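Side-chain contacts in endoglucanase (Uncultured bacterium, PDB 3X17), which probably hydrolyses internal beta-1,4-glucosidic bonds in cellulose and related glucans, as a family 9 glycoside hydrolase with an N-terminal Ig-like domain: residues P369-V374 against Q404-G409; G383-V388 against A449-P454; Y468-G471 against K477-V480. All blocks are in the same frame, centred on the assembly; numbering follows the deposited sequence.

Interaction 1. Residues P369-V374 against Q404-G409; sequences PAYAPV and QRILEG
Tyr371 lays its ring against Arg405, Ile406 and Gly409, joining a connecting loop of the (alpha/alpha)6 barrel to helix 396-418. Ahead of it, the carbonyl of Pro369 bonds to Tyr384 OH of helix 381-390, and that of Ala370 to Asn378 ND2 within the loop itself. At Tyr371, CG stands anti to the backbone N (chi1 -168°), which carries the ring to the helix surface. Arg405 O lies over one face, off towards the rim, 3.5 Å from Tyr371 CD2; the same oxygen accepts the helical bond from Gly409 N at 2.9 Å. Over that face too, Ile406 CA makes a CH-pi contact 4.1 Å from the ring centroid and 27° off its normal, while Ile406 CG1 lies 3.7 Å from both Tyr371 CE1 and Tyr371 OH. One water accepts from Tyr371 OH at 2.8 Å and donates to Ile406 O at 2.9 Å. Replacing Tyr371 with an alanine would probably open a gap beside this turn of helix and leave Ile406 O without its water-mediated link to the loop. Gly409 CA comes to 3.9 Å from Tyr371 CD2, a fit that depends on glycine because a CB there would run into CE2.

Interaction 2. Residues G383-V388 against A449-P454; sequences GYFDYV and AHHLEP
His451 and Leu452, in the last turn of helix 435-452, meet Phe385 and Val388 of helix 381-390 through side chains alone. The helices keep a clear distance here: Phe385 CA and Ala449 CA are 9.1 Å apart, and Val388 CA and Leu452 CA 9.0 Å. Ala449, where the segment begins, turns its CB away from helix 381-390 and packs on Ala410 of helix 396-418. His451 reaches across instead. With chi1 at -173° the imidazole extends away from its own backbone N and reaches the phenyl rim. The two rings form an offset edge-to-face pair, with centroids 5.5 Å apart and planes at 70°: Phe385 presents its edge towards the imidazole face. Phe385 CZ does the touching, 3.6 Å from His451 ND1, and His451 CG lies in the plane of the phenyl ring. The contact joins the flanks of two helices of the (alpha/alpha)6 barrel, the fold of this family 9 catalytic domain. Helix 184-200 also takes part, since Leu200 touches both aromatic side chains, while Phe448 stacks on Phe385. At Leu452 the contact is apolar and mainly aliphatic. Its CD2 branch meets Val388 CG1 at 3.8 Å, the two side chains crossing at about a right angle, while Phe385 CE1 is the more distant neighbour of that branch, 4.4 Å from Leu452 CD2. Val388 in turn rests on Leu402 of helix 396-418.

Interaction 3. Residues Y468-G471 against K477-V480; sequences YVLG and KSYV
Val469 O and Tyr479 N form the tight part of this buried contact, a hydrogen bond of 2.8 Å that is nearly straight (176° at the hydrogen), with the donor tilted 20° from the carbonyl plane. The tyrosine's own CB follows, 3.7 Å from Val469 O. Close by, Gly471 CA makes a C-H...O contact with Lys477 O at 3.3 Å. Gly471 has positive phi, and a CB at these backbone angles would collide with the carbonyl oxygen of Leu470. Here helix 456-469 of the (alpha/alpha)6 barrel has ended and the chain doubles back on itself. Asn473 ND2 bonds to both Tyr468 O and Lys477 O, and backbone bonding between Leu470 and Gln22 reaches the N-terminal Ig-like domain. The side-chain flanks fit less closely. On one, Leu470 CD2 lies 3.9 Å from Ser478 OG and 4.1 Å from Val480 CG2, the leucine and valine crossing obliquely. Ser478 OG bonds to Leu483 O and, swung opposite its backbone N (chi1 162°), also receives a weak bond from Val480 N at 3.4 Å, as in an ST turn. On another flank a water joins the phenol ends, 3.0 Å from Tyr468 OH and 2.7 Å from Tyr479 OH. Lys477 CB sits over the rim of one face of the Tyr479 ring, while Lys477 NZ forms a salt bridge with Asp531 and a hydrogen bond to Pro487 O.

Overall arrangement
Beyond the N-terminal Ig-like domain and the first barrel helices, interaction 1 starts in the loop after helix 354-366 and closes on helix 396-418, enclosing helix 381-390. Interaction 2 starts inside that span and closes later, on helix 435-452, so the two cross. Their centres are about 10 Å apart and they touch directly, with Tyr371 CD1 3.6 Å from Tyr384 CG; together they tie three helices and one loop into a continuous patch. Interaction 3 follows in series and closes a short loop at the end of helix 456-469. Its centre lies about 26 Å from that of interaction 1 and about 28 Å from that of interaction 2, with no touch to either.

Interaction 1. Residues P369-V374 against Q404-G409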
# COMPACT_ATOMS: atom_id res chain seq x y z
N PRO A 369 -11.34 7.06 17.75
CA PRO A 369 -11.10 5.80 17.03
C PRO A 369 -9.79 5.19 17.51
O PRO A 369 -8.88 5.94 17.85
CB PRO A 369 -10.94 6.26 15.57
CG PRO A 369 -11.69 7.54 15.49
CD PRO A 369 -11.55 8.20 16.83
N ALA A 370 -9.67 3.86 17.54
CA ALA A 370 -8.38 3.23 17.81
C ALA A 370 -7.33 3.71 16.80
O ALA A 370 -7.66 4.01 15.64
CB ALA A 370 -8.49 1.69 17.78
N TYR A 371 -6.09 3.86 17.28
CA TYR A 371 -4.96 4.24 16.44
C TYR A 371 -4.33 2.98 15.85
O TYR A 371 -3.84 2.11 16.57
CB TYR A 371 -3.90 5.04 17.23
CG TYR A 371 -2.86 5.69 16.33
CD1 TYR A 371 -3.15 6.84 15.62
CD2 TYR A 371 -1.62 5.09 16.13
CE1 TYR A 371 -2.21 7.43 14.79
CE2 TYR A 371 -0.71 5.64 15.27
CZ TYR A 371 -0.98 6.84 14.64
OH TYR A 371 -0.05 7.40 13.80
N ALA A 372 -4.36 2.86 14.54
CA ALA A 372 -3.92 1.61 13.93
C ALA A 372 -3.36 1.92 12.56
O ALA A 372 -3.57 3.02 12.05
CB ALA A 372 -5.08 0.63 13.86
N PRO A 373 -2.55 1.00 12.00
CA PRO A 373 -1.96 1.27 10.68
C PRO A 373 -3.13 1.51 9.71
O PRO A 373 -4.20 0.95 9.90
CB PRO A 373 -1.25 -0.05 10.33
CG PRO A 373 -1.01 -0.74 11.67
CD PRO A 373 -2.05 -0.24 12.63
N VAL A 374 -2.97 2.44 8.78
CA VAL A 374 -4.04 2.80 7.85
C VAL A 374 -4.48 1.58 7.06
O VAL A 374 -3.63 0.83 6.53
CB VAL A 374 -3.55 3.89 6.89
CG1 VAL A 374 -4.51 4.04 5.70
CG2 VAL A 374 -3.38 5.20 7.68
N GLN A 404 0.20 12.00 21.39
CA GLN A 404 0.56 10.86 22.23
C GLN A 404 0.21 9.49 21.58
O GLN A 404 1.00 8.55 21.64
CB GLN A 404 -0.14 11.00 23.59
CG GLN A 404 -0.21 9.70 24.40
CD GLN A 404 -1.63 9.18 24.61
OE1 GLN A 404 -1.82 8.07 25.11
NE2 GLN A 404 -2.64 9.99 24.24
N ARG A 405 -0.98 9.38 20.99
CA ARG A 405 -1.34 8.17 20.26
C ARG A 405 -0.45 7.91 19.04
O ARG A 405 -0.02 6.78 18.81
CB ARG A 405 -2.82 8.16 19.90
CG ARG A 405 -3.70 8.39 21.12
CD ARG A 405 -4.87 7.45 21.16
NE ARG A 405 -5.07 6.89 22.50
CZ ARG A 405 -5.74 7.47 23.49
NH1 ARG A 405 -6.29 8.69 23.35
NH2 ARG A 405 -5.87 6.83 24.65
N ILE A 406 -0.07 8.97 18.34
CA ILE A 406 0.82 8.82 17.20
C ILE A 406 2.18 8.26 17.62
O ILE A 406 2.71 7.33 16.99
CB ILE A 406 0.98 10.14 16.42
CG1 ILE A 406 -0.34 10.50 15.74
CG2 ILE A 406 2.10 10.03 15.39
CD1 ILE A 406 -0.35 11.89 15.08
N LEU A 407 2.72 8.77 18.73
CA LEU A 407 4.04 8.34 19.19
C LEU A 407 4.01 6.94 19.81
O LEU A 407 4.94 6.14 19.62
CB LEU A 407 4.67 9.36 20.15
CG LEU A 407 4.80 10.79 19.60
CD1 LEU A 407 5.19 11.73 20.75
CD2 LEU A 407 5.84 10.89 18.46
N GLU A 408 2.93 6.65 20.52
CA GLU A 408 2.70 5.31 21.05
C GLU A 408 2.55 4.25 19.92
O GLU A 408 3.16 3.18 19.98
CB GLU A 408 1.49 5.31 22.02
CG GLU A 408 1.13 3.95 22.61
CD GLU A 408 2.30 3.25 23.34
OE1 GLU A 408 3.23 3.96 23.80
OE2 GLU A 408 2.28 2.00 23.45
N GLY A 409 1.83 4.59 18.85
CA GLY A 409 1.67 3.68 17.71
C GLY A 409 3.00 3.29 17.07
O GLY A 409 3.32 2.10 16.92
O HOH W 1 2.59 6.48 14.27

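Interaction 2. Residues G383-V388 against A449-P454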
# COMPACT_ATOMS: atom_id res chain seq x y z
N GLY A 383 -6.41 10.87 9.99
CA GLY A 383 -7.10 11.96 10.65
C GLY A 383 -6.27 12.45 11.82
O GLY A 383 -6.10 13.65 12.01
N TYR A 384 -5.79 11.51 12.63
CA TYR A 384 -4.88 11.85 13.73
C TYR A 384 -3.78 12.76 13.22
O TYR A 384 -3.55 13.84 13.76
CB TYR A 384 -4.24 10.59 14.31
CG TYR A 384 -5.05 9.92 15.38
CD1 TYR A 384 -6.12 9.07 15.06
CD2 TYR A 384 -4.68 10.04 16.71
CE1 TYR A 384 -6.85 8.41 16.07
CE2 TYR A 384 -5.37 9.37 17.70
CZ TYR A 384 -6.46 8.59 17.39
OH TYR A 384 -7.11 7.93 18.42
N PHE A 385 -3.12 12.34 12.14
CA PHE A 385 -1.93 13.03 11.65
C PHE A 385 -2.29 14.39 11.08
O PHE A 385 -1.54 15.34 11.26
CB PHE A 385 -1.21 12.18 10.59
CG PHE A 385 0.18 12.69 10.24
CD1 PHE A 385 1.25 12.50 11.13
CD2 PHE A 385 0.39 13.38 9.06
CE1 PHE A 385 2.51 13.03 10.83
CE2 PHE A 385 1.66 13.85 8.73
CZ PHE A 385 2.73 13.66 9.62
N ASP A 386 -3.40 14.47 10.34
CA ASP A 386 -3.74 15.69 9.61
C ASP A 386 -4.28 16.75 10.57
O ASP A 386 -3.96 17.93 10.45
CB ASP A 386 -4.77 15.41 8.52
CG ASP A 386 -4.14 14.88 7.25
OD1 ASP A 386 -2.88 14.81 7.21
OD2 ASP A 386 -4.87 14.45 6.33
N TYR A 387 -5.05 16.31 11.55
CA TYR A 387 -5.41 17.18 12.66
C TYR A 387 -4.20 17.83 13.38
O TYR A 387 -4.10 19.06 13.47
CB TYR A 387 -6.25 16.42 13.68
CG TYR A 387 -6.84 17.32 14.76
CD1 TYR A 387 -6.01 17.95 15.70
CD2 TYR A 387 -8.22 17.48 14.88
CE1 TYR A 387 -6.55 18.74 16.72
CE2 TYR A 387 -8.77 18.26 15.89
CZ TYR A 387 -7.93 18.91 16.80
OH TYR A 387 -8.48 19.71 17.79
N VAL A 388 -3.29 16.99 13.89
CA VAL A 388 -2.04 17.44 14.51
C VAL A 388 -1.21 18.36 13.59
O VAL A 388 -0.83 19.45 14.00
CB VAL A 388 -1.19 16.23 15.07
CG1 VAL A 388 0.19 16.70 15.51
CG2 VAL A 388 -1.92 15.55 16.27
N ALA A 449 5.47 9.34 13.17
CA ALA A 449 6.10 9.67 14.45
C ALA A 449 7.44 10.36 14.22
O ALA A 449 7.69 11.45 14.75
CB ALA A 449 6.28 8.37 15.31
N HIS A 450 8.23 9.82 13.31
CA HIS A 450 9.45 10.47 12.85
C HIS A 450 9.22 11.91 12.41
O HIS A 450 10.08 12.77 12.58
CB HIS A 450 10.07 9.67 11.70
CG HIS A 450 11.33 10.29 11.16
ND1 HIS A 450 12.49 10.38 11.90
CD2 HIS A 450 11.60 10.86 9.96
CE1 HIS A 450 13.45 10.92 11.15
NE2 HIS A 450 12.92 11.27 9.99
N HIS A 451 8.07 12.17 11.80
CA HIS A 451 7.79 13.49 11.29
C HIS A 451 7.50 14.48 12.45
O HIS A 451 7.83 15.67 12.36
CB HIS A 451 6.63 13.45 10.30
CG HIS A 451 6.39 14.76 9.62
ND1 HIS A 451 5.62 15.75 10.19
CD2 HIS A 451 6.88 15.27 8.47
CE1 HIS A 451 5.63 16.82 9.40
NE2 HIS A 451 6.40 16.56 8.36
N LEU A 452 6.90 13.98 13.53
CA LEU A 452 6.59 14.82 14.70
C LEU A 452 7.83 15.06 15.56
O LEU A 452 7.97 16.11 16.20
CB LEU A 452 5.52 14.17 15.56
CG LEU A 452 4.10 14.00 15.00
CD1 LEU A 452 3.26 13.54 16.13
CD2 LEU A 452 3.55 15.32 14.43
N GLU A 453 8.74 14.10 15.52
CA GLU A 453 9.80 13.93 16.49
C GLU A 453 10.88 13.09 15.78
O GLU A 453 10.80 11.85 15.76
CB GLU A 453 9.25 13.15 17.68
CG GLU A 453 9.92 13.38 19.01
CD GLU A 453 9.24 12.59 20.14
OE1 GLU A 453 9.49 11.35 20.26
OE2 GLU A 453 8.41 13.19 20.87
N PRO A 454 11.84 13.76 15.12
CA PRO A 454 12.78 13.01 14.28
C PRO A 454 13.53 11.98 15.10
O PRO A 454 13.82 12.22 16.28
CB PRO A 454 13.72 14.10 13.73
CG PRO A 454 12.80 15.34 13.63
CD PRO A 454 11.91 15.22 14.88

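Interaction 3. Residues Y468-G471 against K477-V480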
# COMPACT_ATOMS: atom_id res chain seq x y z
N TYR A 468 12.43 -5.47 3.12
CA TYR A 468 11.75 -6.74 3.34
C TYR A 468 10.88 -7.16 2.14
O TYR A 468 10.99 -8.30 1.67
CB TYR A 468 10.90 -6.69 4.62
CG TYR A 468 9.94 -7.85 4.73
CD1 TYR A 468 10.36 -9.07 5.26
CD2 TYR A 468 8.59 -7.70 4.42
CE1 TYR A 468 9.47 -10.15 5.37
CE2 TYR A 468 7.69 -8.75 4.59
CZ TYR A 468 8.14 -9.97 5.04
OH TYR A 468 7.26 -11.04 5.13
N VAL A 469 10.11 -6.22 1.59
CA VAL A 469 9.27 -6.57 0.45
C VAL A 469 10.09 -6.68 -0.82
O VAL A 469 9.57 -7.14 -1.85
CB VAL A 469 8.07 -5.59 0.19
CG1 VAL A 469 7.09 -5.55 1.38
CG2 VAL A 469 8.56 -4.21 -0.20
N LEU A 470 11.36 -6.28 -0.76
CA LEU A 470 12.20 -6.31 -1.94
C LEU A 470 13.32 -7.33 -1.83
O LEU A 470 14.28 -7.26 -2.59
CB LEU A 470 12.74 -4.91 -2.29
CG LEU A 470 11.69 -3.95 -2.83
CD1 LEU A 470 12.26 -2.53 -2.94
CD2 LEU A 470 11.19 -4.39 -4.21
N GLY A 471 13.18 -8.26 -0.89
CA GLY A 471 14.02 -9.46 -0.90
C GLY A 471 14.70 -9.81 0.42
O GLY A 471 15.32 -10.89 0.54
N LYS A 477 12.48 -13.33 -1.66
CA LYS A 477 11.49 -13.02 -2.70
C LYS A 477 11.32 -11.51 -2.80
O LYS A 477 11.12 -10.84 -1.78
CB LYS A 477 10.14 -13.63 -2.35
CG LYS A 477 9.09 -13.60 -3.49
CD LYS A 477 9.38 -14.67 -4.55
CE LYS A 477 8.47 -14.53 -5.79
NZ LYS A 477 9.07 -15.17 -7.03
N SER A 478 11.25 -11.00 -4.02
CA SER A 478 10.73 -9.63 -4.21
C SER A 478 9.23 -9.75 -4.39
O SER A 478 8.78 -10.57 -5.20
CB SER A 478 11.31 -9.01 -5.47
OG SER A 478 10.54 -7.88 -5.88
N TYR A 479 8.46 -9.02 -3.60
CA TYR A 479 7.01 -9.14 -3.69
C TYR A 479 6.42 -8.11 -4.63
O TYR A 479 5.21 -7.96 -4.70
CB TYR A 479 6.37 -9.03 -2.30
CG TYR A 479 6.66 -10.24 -1.40
CD1 TYR A 479 6.15 -11.52 -1.69
CD2 TYR A 479 7.52 -10.13 -0.30
CE1 TYR A 479 6.41 -12.63 -0.86
CE2 TYR A 479 7.79 -11.23 0.55
CZ TYR A 479 7.24 -12.48 0.24
OH TYR A 479 7.53 -13.55 1.06
N VAL A 480 7.27 -7.37 -5.35
CA VAL A 480 6.79 -6.37 -6.28
C VAL A 480 7.09 -6.78 -7.70
O VAL A 480 8.25 -7.02 -8.06
CB VAL A 480 7.39 -4.97 -6.03
CG1 VAL A 480 6.76 -3.96 -7.00
CG2 VAL A 480 7.15 -4.52 -4.60
O HOH W 2 8.50 -13.27 3.57